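Local coordinates for protein aspartate aminotransferase (Giardia lamblia, PDB 3MEB) that probably catalyses, with pyridoxal 5'-phosphate as cofactor, the transfer of an amino group from L-aspartate to 2-oxoglutarate, giving oxaloacetate and L-glutamate, at residues 237-242 and 268-273; 118-123 and 288-293; 147-152 and 203-208; 105-110 and 257-262. All blocks are in the same frame, centred on the assembly; numbering follows the deposited sequence. Where two conformers were deposited one is given.

How the contacts relate
Contact 4 opens first along the chain, at 105-110, and contact 2 follows at 118-123. Contact 3 opens at 147-152 and closes at 203-208, nested inside both loops. Contact 1 opens at 237-242; contact 4 then closes at 257-262, before contact 1 closes at 268-273, so these two cross. Contact 2 closes last, at 288-293, enclosing contact 1 and crossing contact 4. Contacts 1, 2 and 3 are strand pairings of one mixed sheet, with contact 1 between the other two. Contact 4 joins two helices on the sheet face that carries Phe240, Val271 and His290. The fold illustrates how neighbouring strands can come from distant parts of a chain.

Contact 1: 237-242 and 268-273; sequences IAFFDS and EVLVAQ
The parallel pairing of Phe239 with Leu270 and of Phe240 with Val271 belongs to a beta-alpha-beta crossover in the large cofactor-binding domain of a fold-type I aminotransferase, helices 252-255 and 257-264 lying between the two strands in the chain. Five backbone hydrogen bonds join the strands, alternating in direction as parallel pairing requires. Phe240 sits at the middle of the ladder: its N reaches Leu270 O at 2.8 Å, and its O receives Ala272 N at 2.8 Å.

On the face carrying Phe239, Leu270 and Ala272, the phenyl ring is laid against the neighbouring strand. With CG of Phe239 anti to the backbone N (chi1 -162°), the ring leans across so that Leu270 CB sits over its centre, 4.0 Å from the centroid, in a CH-pi contact. Leu270 CD2 reaches past the rim, 3.6 Å from Phe239 CE1, while Ala272 CB meets the ring edge at CE2, in the ring plane. Ile237 CG2 extends this apolar patch alongside Leu270 CD1. On the other face Phe240 CB touches Val271 CG2 at 4.2 Å, beneath helix 257-264.

Further along, Asp241 projects toward pyridoxal 5'-phosphate, as does the aspartate that faces the pyridine nitrogen in relatives. His158 NE2 is bonded to its OD2 and so helps to position the carboxylate. Its other oxygen is tied to the next strand by a water that donates to Asp241 OD1 at 2.9 Å and to Ala272 O at 2.9 Å.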
# COMPACT_ATOMS: atom_id res chain seq x y z
N ILE A 237 -9.65 6.99 24.25
CA ILE A 237 -9.83 7.03 22.82
C ILE A 237 -10.30 5.63 22.36
O ILE A 237 -9.74 4.62 22.79
CB ILE A 237 -8.52 7.43 22.10
CG1 ILE A 237 -8.04 8.82 22.54
CG2 ILE A 237 -8.72 7.42 20.59
CD1 ILE A 237 -7.22 8.83 23.84
N ALA A 238 -11.31 5.58 21.51
CA ALA A 238 -11.78 4.33 20.94
C ALA A 238 -11.21 4.21 19.54
O ALA A 238 -11.39 5.12 18.73
CB ALA A 238 -13.33 4.28 20.90
N PHE A 239 -10.50 3.11 19.27
CA PHE A 239 -10.02 2.81 17.94
C PHE A 239 -10.91 1.67 17.42
O PHE A 239 -10.80 0.55 17.90
CB PHE A 239 -8.56 2.39 17.97
CG PHE A 239 -7.87 2.47 16.59
CD1 PHE A 239 -6.72 3.22 16.43
CD2 PHE A 239 -8.40 1.84 15.48
CE1 PHE A 239 -6.10 3.28 15.21
CE2 PHE A 239 -7.79 1.93 14.26
CZ PHE A 239 -6.66 2.67 14.12
N PHE A 240 -11.75 1.97 16.46
CA PHE A 240 -12.63 0.98 15.87
C PHE A 240 -11.99 0.37 14.64
O PHE A 240 -11.53 1.10 13.74
CB PHE A 240 -13.97 1.63 15.50
CG PHE A 240 -14.88 1.88 16.67
CD1 PHE A 240 -15.65 0.83 17.22
CD2 PHE A 240 -15.01 3.14 17.21
CE1 PHE A 240 -16.52 1.05 18.27
CE2 PHE A 240 -15.86 3.38 18.28
CZ PHE A 240 -16.63 2.32 18.81
N ASP A 241 -11.94 -0.97 14.62
CA ASP A 241 -11.67 -1.75 13.41
C ASP A 241 -13.01 -2.15 12.84
O ASP A 241 -13.79 -2.85 13.49
CB ASP A 241 -10.83 -2.98 13.74
CG ASP A 241 -10.43 -3.80 12.51
OD1 ASP A 241 -11.13 -3.75 11.47
OD2 ASP A 241 -9.43 -4.56 12.61
N SER A 242 -13.29 -1.71 11.61
CA SER A 242 -14.60 -1.91 11.04
C SER A 242 -14.50 -2.47 9.63
O SER A 242 -14.36 -1.73 8.65
CB SER A 242 -15.38 -0.61 11.00
OG SER A 242 -16.60 -0.86 10.33
N GLU A 268 -13.81 10.59 21.53
CA GLU A 268 -12.92 10.78 20.39
C GLU A 268 -12.52 9.41 19.85
O GLU A 268 -12.13 8.53 20.61
CB GLU A 268 -11.70 11.63 20.79
CG GLU A 268 -12.15 13.01 21.26
CD GLU A 268 -11.04 14.01 21.35
OE1 GLU A 268 -10.30 13.97 22.35
OE2 GLU A 268 -10.94 14.87 20.44
N VAL A 269 -12.70 9.21 18.54
CA VAL A 269 -12.50 7.90 17.92
C VAL A 269 -11.60 7.93 16.71
O VAL A 269 -11.44 8.98 16.06
CB VAL A 269 -13.84 7.26 17.52
CG1 VAL A 269 -14.90 7.46 18.62
CG2 VAL A 269 -14.30 7.75 16.15
N LEU A 270 -10.95 6.80 16.44
CA LEU A 270 -10.47 6.48 15.11
C LEU A 270 -11.31 5.30 14.57
O LEU A 270 -11.86 4.48 15.33
CB LEU A 270 -8.98 6.13 15.13
CG LEU A 270 -7.98 7.30 15.32
CD1 LEU A 270 -7.87 7.77 16.72
CD2 LEU A 270 -6.60 6.84 14.86
N VAL A 271 -11.40 5.24 13.24
CA VAL A 271 -12.05 4.12 12.55
C VAL A 271 -11.14 3.70 11.39
O VAL A 271 -10.79 4.54 10.52
CB VAL A 271 -13.43 4.48 11.99
CG1 VAL A 271 -14.07 3.32 11.29
CG2 VAL A 271 -14.39 5.04 13.12
N ALA A 272 -10.75 2.43 11.39
CA ALA A 272 -10.06 1.81 10.27
C ALA A 272 -11.12 1.04 9.49
O ALA A 272 -11.67 0.05 9.97
CB ALA A 272 -9.00 0.89 10.75
N GLN A 273 -11.44 1.54 8.32
CA GLN A 273 -12.64 1.10 7.57
C GLN A 273 -12.23 0.33 6.32
O GLN A 273 -11.61 0.91 5.43
CB GLN A 273 -13.48 2.32 7.23
CG GLN A 273 -14.72 2.03 6.32
CD GLN A 273 -15.43 3.29 5.88
OE1 GLN A 273 -14.82 4.36 5.78
NE2 GLN A 273 -16.71 3.17 5.58
O HOH W 1 -10.96 -2.56 8.85

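Contact 2: 118-123 and 288-293; sequences GRIASC and CLHVVH
Ser122 and His290 face each other as a non-hydrogen-bonded antiparallel pair, and their side chains make the link that the backbone omits there. Ser122 OG lies in the plane of the imidazole, at its edge, 2.9 Å from His290 ND1 in a hydrogen bond. OG and CG are each anti to their own carbonyl carbon (chi1 -53° and -49°), which sets the hydroxyl at the ND1 edge of the ring. The ring is gripped at both nitrogens, since Gln273 OE1 binds NE2, while Gln104 NE2 is a second partner of the serine hydroxyl. Ile120 CG2 packs 4.1 Å from His290 ND1, and Ile120 CG1 runs alongside Val292 CG2.

At the end of the ladder Arg119 and His293 interlock. Arg119 bends at chi3 (60°), which curls its NE back to His293 O at 2.9 Å, the oxygen lying nearly in the guanidinium plane. The His293 ring in turn takes Arg119 CA over one face, offset toward the rim, 4.0 Å from its centroid, and His293 N bonds Arg119 O at 3.0 Å. A water bridges Arg119 NH2 and Val292 O; NH2 also donates to Val263 O, and NH1 forms a salt bridge with Glu117.

Strand 120-125 is an outermost strand of the sheet within this chain, and its antiparallel neighbour 287-292 is the one strand running against the others, as in the large domain of fold-type I aminotransferases.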
# COMPACT_ATOMS: atom_id res chain seq x y z
N GLY A 118 -17.28 19.68 11.48
CA GLY A 118 -15.88 19.74 11.03
C GLY A 118 -14.96 18.82 11.80
O GLY A 118 -13.75 19.04 11.83
N ARG A 119 -15.52 17.77 12.39
CA ARG A 119 -14.80 16.91 13.36
C ARG A 119 -14.11 15.71 12.73
O ARG A 119 -13.30 15.08 13.39
CB ARG A 119 -15.76 16.43 14.44
CG ARG A 119 -16.17 17.53 15.40
CD ARG A 119 -17.43 17.14 16.11
NE ARG A 119 -17.28 15.91 16.86
CZ ARG A 119 -18.26 15.28 17.46
NH1 ARG A 119 -19.50 15.75 17.43
NH2 ARG A 119 -17.99 14.17 18.12
N ILE A 120 -14.40 15.42 11.45
CA ILE A 120 -13.89 14.21 10.81
C ILE A 120 -12.69 14.45 9.90
O ILE A 120 -12.77 15.21 8.91
CB ILE A 120 -14.95 13.49 9.96
CG1 ILE A 120 -16.22 13.19 10.75
CG2 ILE A 120 -14.38 12.15 9.44
CD1 ILE A 120 -17.43 12.66 9.82
N ALA A 121 -11.58 13.78 10.22
CA ALA A 121 -10.38 13.80 9.43
C ALA A 121 -10.26 12.46 8.71
O ALA A 121 -10.13 11.45 9.37
CB ALA A 121 -9.19 14.03 10.32
N SER A 122 -10.35 12.45 7.37
CA SER A 122 -10.43 11.21 6.62
C SER A 122 -9.28 11.12 5.67
O SER A 122 -8.92 12.11 5.02
CB SER A 122 -11.75 11.08 5.86
OG SER A 122 -12.89 11.26 6.71
N CYS A 123 -8.67 9.94 5.60
CA CYS A 123 -7.58 9.71 4.65
C CYS A 123 -7.67 8.28 4.13
O CYS A 123 -7.70 7.33 4.92
CB CYS A 123 -6.22 9.93 5.33
SG CYS A 123 -4.73 9.71 4.36
N CYS A 288 -10.34 3.23 4.31
CA CYS A 288 -10.21 4.61 4.76
C CYS A 288 -9.98 4.66 6.25
O CYS A 288 -10.60 3.87 7.01
CB CYS A 288 -11.48 5.39 4.43
SG CYS A 288 -11.31 7.20 4.46
N LEU A 289 -9.12 5.59 6.65
CA LEU A 289 -8.84 5.91 8.07
C LEU A 289 -9.56 7.21 8.43
O LEU A 289 -9.47 8.21 7.68
CB LEU A 289 -7.36 6.07 8.30
CG LEU A 289 -6.89 6.35 9.72
CD1 LEU A 289 -7.43 5.28 10.73
CD2 LEU A 289 -5.36 6.39 9.72
N HIS A 290 -10.28 7.19 9.55
CA HIS A 290 -10.92 8.41 10.08
C HIS A 290 -10.47 8.68 11.52
O HIS A 290 -10.34 7.74 12.29
CB HIS A 290 -12.41 8.27 10.11
CG HIS A 290 -13.03 7.76 8.85
ND1 HIS A 290 -13.32 8.58 7.77
CD2 HIS A 290 -13.50 6.53 8.52
CE1 HIS A 290 -13.91 7.87 6.82
NE2 HIS A 290 -14.05 6.62 7.25
N VAL A 291 -10.25 9.95 11.83
CA VAL A 291 -10.07 10.42 13.19
C VAL A 291 -11.22 11.41 13.38
O VAL A 291 -11.42 12.34 12.57
CB VAL A 291 -8.72 11.14 13.46
CG1 VAL A 291 -8.59 11.46 14.92
CG2 VAL A 291 -7.50 10.30 13.00
N VAL A 292 -12.04 11.16 14.38
CA VAL A 292 -13.12 12.11 14.73
C VAL A 292 -12.86 12.77 16.10
O VAL A 292 -13.02 12.12 17.15
CB VAL A 292 -14.47 11.43 14.78
CG1 VAL A 292 -15.59 12.48 14.89
CG2 VAL A 292 -14.67 10.51 13.55
N HIS A 293 -12.43 14.04 16.10
CA HIS A 293 -12.14 14.74 17.37
C HIS A 293 -13.44 15.30 17.95
O HIS A 293 -14.51 15.26 17.30
CB HIS A 293 -11.06 15.82 17.19
CG HIS A 293 -11.44 16.96 16.31
ND1 HIS A 293 -12.12 18.08 16.78
CD2 HIS A 293 -11.24 17.17 14.98
CE1 HIS A 293 -12.30 18.92 15.77
NE2 HIS A 293 -11.77 18.41 14.67
O HOH W 2 -15.66 12.49 18.58

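Contact 3: 147-152 and 203-208; sequences EFYMPS and SIFLFH
Tyr149, Leu206 and Ile204 carry this parallel strand pairing in the mostly parallel central sheet of the large, cofactor-binding domain of a fold-type I aminotransferase, and each also takes part in its backbone ladder. The backbone of Tyr149 is bonded through both its N and its O: the N reaches Ile204 O at 2.8 Å, and the O accepts Leu206 N at 2.9 Å. On one face of the sheet its phenol ring lies beside the Phe205 ring in an offset stack, centroids 4.7 Å apart and planes at 18°. The offset sets Phe205 CZ above the tyrosine rim and brings Tyr149 CB to 3.4 Å from Phe205 CD1, while Ser203 CB flanks CE2 of the phenol.

The opposite face belongs to Phe148, whose ring bridges two residues of the next strand. Because its CG is anti to the backbone N (chi1 -166°), the ring slants over to Ile204 CG2, 3.7 Å from Phe148 CE2, and to Leu206 CB, 3.8 Å from Phe148 CE1. Leu206 sends CD2 alongside Met150 SD at 3.9 Å.

In the sheet the pair is flanked by strand 174-176, bonded to Phe148 and Met150, and by strand 237-242, bonded to Ser203 and Phe205. Helix 157-166 packs on Met150 and Leu206.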
# COMPACT_ATOMS: atom_id res chain seq x y z
N GLU A 147 -1.25 4.17 26.83
CA GLU A 147 -1.34 2.72 26.80
C GLU A 147 -2.35 2.31 25.75
O GLU A 147 -3.36 2.98 25.58
CB GLU A 147 -1.81 2.16 28.13
CG GLU A 147 -1.12 2.72 29.34
CD GLU A 147 0.02 1.89 29.81
OE1 GLU A 147 0.69 1.24 28.97
OE2 GLU A 147 0.22 1.90 31.04
N PHE A 148 -2.06 1.21 25.05
CA PHE A 148 -2.93 0.67 24.01
C PHE A 148 -3.48 -0.68 24.47
O PHE A 148 -2.70 -1.56 24.84
CB PHE A 148 -2.11 0.44 22.75
CG PHE A 148 -2.93 0.21 21.53
CD1 PHE A 148 -3.51 -1.02 21.29
CD2 PHE A 148 -3.12 1.24 20.62
CE1 PHE A 148 -4.28 -1.24 20.17
CE2 PHE A 148 -3.88 1.04 19.50
CZ PHE A 148 -4.44 -0.22 19.26
N TYR A 149 -4.80 -0.84 24.43
CA TYR A 149 -5.48 -2.02 24.98
C TYR A 149 -6.19 -2.83 23.88
O TYR A 149 -7.01 -2.29 23.12
CB TYR A 149 -6.52 -1.60 26.04
CG TYR A 149 -5.91 -1.21 27.35
CD1 TYR A 149 -5.93 -2.08 28.45
CD2 TYR A 149 -5.36 0.02 27.53
CE1 TYR A 149 -5.37 -1.72 29.66
CE2 TYR A 149 -4.80 0.39 28.76
CZ TYR A 149 -4.80 -0.47 29.80
OH TYR A 149 -4.23 -0.05 30.97
N MET A 150 -5.85 -4.10 23.75
CA MET A 150 -6.51 -4.97 22.79
C MET A 150 -7.53 -5.82 23.52
O MET A 150 -7.32 -6.13 24.68
CB MET A 150 -5.52 -5.92 22.15
CG MET A 150 -4.27 -5.28 21.61
SD MET A 150 -4.13 -5.62 19.89
CE MET A 150 -2.53 -4.85 19.53
N PRO A 151 -8.63 -6.23 22.84
CA PRO A 151 -9.44 -7.28 23.47
C PRO A 151 -8.60 -8.57 23.63
O PRO A 151 -7.65 -8.81 22.82
CB PRO A 151 -10.57 -7.48 22.47
CG PRO A 151 -10.00 -6.99 21.15
CD PRO A 151 -9.07 -5.92 21.48
N SER A 152 -8.89 -9.38 24.67
CA SER A 152 -8.06 -10.56 24.98
C SER A 152 -8.07 -11.65 23.88
O SER A 152 -7.17 -12.50 23.83
CB SER A 152 -8.42 -11.15 26.35
OG SER A 152 -9.80 -11.45 26.45
N SER A 203 -6.29 6.41 27.77
CA SER A 203 -5.74 5.22 27.15
C SER A 203 -6.48 4.95 25.82
O SER A 203 -7.53 5.53 25.58
CB SER A 203 -5.87 4.03 28.11
OG SER A 203 -4.97 4.22 29.19
N ILE A 204 -5.92 4.08 24.98
CA ILE A 204 -6.48 3.77 23.68
C ILE A 204 -7.06 2.35 23.72
O ILE A 204 -6.37 1.42 24.17
CB ILE A 204 -5.40 3.84 22.58
CG1 ILE A 204 -4.73 5.22 22.53
CG2 ILE A 204 -5.99 3.50 21.19
CD1 ILE A 204 -3.32 5.22 21.92
N PHE A 205 -8.30 2.17 23.29
CA PHE A 205 -8.93 0.85 23.29
C PHE A 205 -9.27 0.48 21.89
O PHE A 205 -9.99 1.23 21.22
CB PHE A 205 -10.17 0.82 24.20
CG PHE A 205 -9.81 0.83 25.65
CD1 PHE A 205 -9.64 -0.34 26.35
CD2 PHE A 205 -9.50 2.03 26.29
CE1 PHE A 205 -9.23 -0.31 27.67
CE2 PHE A 205 -9.11 2.05 27.60
CZ PHE A 205 -8.98 0.88 28.29
N LEU A 206 -8.75 -0.65 21.44
CA LEU A 206 -9.11 -1.19 20.14
C LEU A 206 -10.39 -1.98 20.29
O LEU A 206 -10.50 -2.84 21.19
CB LEU A 206 -7.98 -2.10 19.62
CG LEU A 206 -8.10 -2.64 18.20
CD1 LEU A 206 -8.04 -1.56 17.12
CD2 LEU A 206 -6.97 -3.67 18.00
N PHE A 207 -11.37 -1.65 19.44
CA PHE A 207 -12.68 -2.29 19.46
C PHE A 207 -12.97 -2.75 18.08
O PHE A 207 -12.64 -2.07 17.11
CB PHE A 207 -13.80 -1.29 19.80
CG PHE A 207 -13.82 -0.84 21.21
CD1 PHE A 207 -14.04 -1.74 22.25
CD2 PHE A 207 -13.62 0.50 21.52
CE1 PHE A 207 -14.03 -1.30 23.60
CE2 PHE A 207 -13.64 0.95 22.83
CZ PHE A 207 -13.84 0.05 23.87
N HIS A 208 -13.58 -3.90 17.96
CA HIS A 208 -14.22 -4.29 16.69
C HIS A 208 -15.62 -3.68 16.66
O HIS A 208 -16.38 -3.80 17.61
CB HIS A 208 -14.32 -5.81 16.59
CG HIS A 208 -13.00 -6.50 16.65
ND1 HIS A 208 -12.66 -7.51 15.78
CD2 HIS A 208 -11.96 -6.40 17.52
CE1 HIS A 208 -11.46 -7.97 16.08
NE2 HIS A 208 -11.01 -7.32 17.15
O HOH W 3 -2.55 5.61 28.88

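Contact 4: 105-110 and 257-262; sequences FLMFGK and FAVRMF. With EDO (1,2-ethanediol), chain H; EDO (1,2-ethanediol), chain I.
Arg260 reaches from helix 257-264 to the last turn of helix 97-108 and takes up two of its carbonyl oxygens. Arg260 NE donates to Met107 O at 2.9 Å and Arg260 NH2 to Leu106 O at 3.2 Å, an oxygen shared with Gln245 NE2. Both donors stand above the respective carbonyl planes, and the second bond is noticeably bent, with 136° at the hydrogen. An arm extended from CG to NE brings the guanidinium flat against the end of the helix, where the Phe108-Gly109 peptide lies under its face, with Gly109 N 3.4 Å from Arg260 CZ. Gly109 is the first residue to leave the helix, with a positive phi at which a side chain would press on the preceding carbonyl O and on the Arg260 guanidinium. A positive group beside carbonyls at a helix C-terminus would be favoured by the helix dipole.

Other donors serve the rest of the turn. Phe105 O receives Gly109 N at 2.9 Å and also a water, which in turn accepts a weak bond from Arg260 NH2. Phe108 O is met by a 1,2-ethanediol, probably from the crystallisation liquor, whose O2 donates at 2.8 Å and also rests on Arg260 CG. Another such molecule accepts Lys110 NZ through its O2 at 3.0 Å and lies over a face of the Phe105 ring.

Val259 CG1 touches Phe108 CE1 at 3.8 Å and Met107 SD at 4.2 Å. Beneath the two helices runs the central sheet, with Val259 on Phe240 of strand 237-242 and Met107 on Val271 of strand 269-274.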
# COMPACT_ATOMS: atom_id res chain seq x y z
N PHE A 105 -19.92 8.86 4.43
CA PHE A 105 -21.33 8.52 4.34
C PHE A 105 -21.62 7.14 4.90
O PHE A 105 -22.54 7.00 5.67
CB PHE A 105 -21.86 8.70 2.89
CG PHE A 105 -23.14 8.01 2.61
CD1 PHE A 105 -24.34 8.65 2.86
CD2 PHE A 105 -23.17 6.74 2.11
CE1 PHE A 105 -25.56 8.02 2.61
CE2 PHE A 105 -24.39 6.11 1.84
CZ PHE A 105 -25.57 6.74 2.10
N LEU A 106 -20.86 6.13 4.50
CA LEU A 106 -21.16 4.77 4.88
C LEU A 106 -20.96 4.55 6.37
O LEU A 106 -21.77 3.91 7.01
CB LEU A 106 -20.29 3.77 4.10
CG LEU A 106 -20.64 3.54 2.62
CD1 LEU A 106 -19.61 2.66 1.98
CD2 LEU A 106 -22.02 2.91 2.50
N MET A 107 -19.90 5.14 6.92
CA MET A 107 -19.54 4.89 8.31
C MET A 107 -20.39 5.71 9.25
O MET A 107 -20.93 5.17 10.23
CB MET A 107 -18.09 5.23 8.56
CG MET A 107 -17.66 5.03 9.98
SD MET A 107 -17.84 3.33 10.49
CE MET A 107 -17.01 2.36 9.29
N PHE A 108 -20.50 7.01 8.96
CA PHE A 108 -21.13 7.97 9.90
C PHE A 108 -22.55 8.40 9.54
O PHE A 108 -23.26 9.05 10.36
CB PHE A 108 -20.22 9.18 10.01
CG PHE A 108 -18.82 8.84 10.42
CD1 PHE A 108 -18.53 8.44 11.70
CD2 PHE A 108 -17.78 8.93 9.51
CE1 PHE A 108 -17.23 8.12 12.10
CE2 PHE A 108 -16.45 8.59 9.89
CZ PHE A 108 -16.20 8.19 11.21
N GLY A 109 -23.01 8.04 8.35
CA GLY A 109 -24.27 8.56 7.87
C GLY A 109 -24.21 9.83 7.02
O GLY A 109 -23.17 10.51 6.89
N LYS A 110 -25.35 10.12 6.40
CA LYS A 110 -25.42 11.21 5.46
C LYS A 110 -25.47 12.50 6.24
O LYS A 110 -26.26 12.59 7.15
CB LYS A 110 -26.66 11.06 4.59
CG LYS A 110 -26.96 12.25 3.71
CD LYS A 110 -25.87 12.51 2.68
CE LYS A 110 -26.39 13.38 1.51
NZ LYS A 110 -25.33 13.62 0.46
N PHE A 257 -23.72 1.27 14.63
CA PHE A 257 -24.25 1.76 15.90
C PHE A 257 -23.22 2.29 16.90
O PHE A 257 -23.33 3.42 17.39
CB PHE A 257 -25.06 0.66 16.61
CG PHE A 257 -25.57 1.08 17.96
CD1 PHE A 257 -24.96 0.62 19.13
CD2 PHE A 257 -26.64 1.98 18.06
CE1 PHE A 257 -25.41 1.01 20.38
CE2 PHE A 257 -27.11 2.38 19.31
CZ PHE A 257 -26.48 1.88 20.48
N ALA A 258 -22.21 1.47 17.19
CA ALA A 258 -21.29 1.73 18.30
C ALA A 258 -20.45 2.92 17.97
O ALA A 258 -20.14 3.70 18.83
CB ALA A 258 -20.41 0.47 18.58
N VAL A 259 -20.05 3.01 16.70
CA VAL A 259 -19.18 4.10 16.21
C VAL A 259 -19.99 5.41 16.26
O VAL A 259 -19.50 6.41 16.82
CB VAL A 259 -18.70 3.87 14.78
CG1 VAL A 259 -17.87 5.11 14.28
CG2 VAL A 259 -17.90 2.53 14.62
N ARG A 260 -21.20 5.39 15.70
CA ARG A 260 -22.04 6.61 15.66
C ARG A 260 -22.44 7.11 17.06
O ARG A 260 -22.35 8.33 17.34
CB ARG A 260 -23.25 6.42 14.73
CG ARG A 260 -22.82 6.22 13.27
CD ARG A 260 -23.99 6.19 12.33
NE ARG A 260 -23.65 5.57 11.05
CZ ARG A 260 -24.49 5.50 10.01
NH1 ARG A 260 -25.70 6.01 10.08
NH2 ARG A 260 -24.14 4.91 8.90
N MET A 261 -22.84 6.18 17.93
CA MET A 261 -23.17 6.51 19.32
C MET A 261 -22.00 7.12 20.08
O MET A 261 -22.16 8.10 20.80
CB MET A 261 -23.65 5.27 20.08
CG MET A 261 -24.02 5.60 21.52
SD MET A 261 -24.76 4.26 22.42
CE MET A 261 -23.44 3.05 22.35
N PHE A 262 -20.82 6.54 19.94
CA PHE A 262 -19.63 7.06 20.60
C PHE A 262 -19.33 8.48 20.12
O PHE A 262 -19.06 9.36 20.93
CB PHE A 262 -18.43 6.14 20.39
CG PHE A 262 -18.29 5.04 21.42
CD1 PHE A 262 -19.38 4.49 22.06
CD2 PHE A 262 -17.03 4.50 21.68
CE1 PHE A 262 -19.20 3.46 23.01
CE2 PHE A 262 -16.87 3.48 22.62
CZ PHE A 262 -17.97 2.97 23.30
C1 EDO H . -22.80 10.05 -0.46
O1 EDO H . -22.76 11.39 0.07
C2 EDO H . -24.23 9.68 -0.77
O2 EDO H . -24.99 10.88 -0.73
C1 EDO I . -21.66 11.53 14.23
O1 EDO I . -22.45 12.60 13.77
C2 EDO I . -21.45 10.48 13.18
O2 EDO I . -22.59 9.62 13.02
O HOH W 4 -25.07 5.44 5.74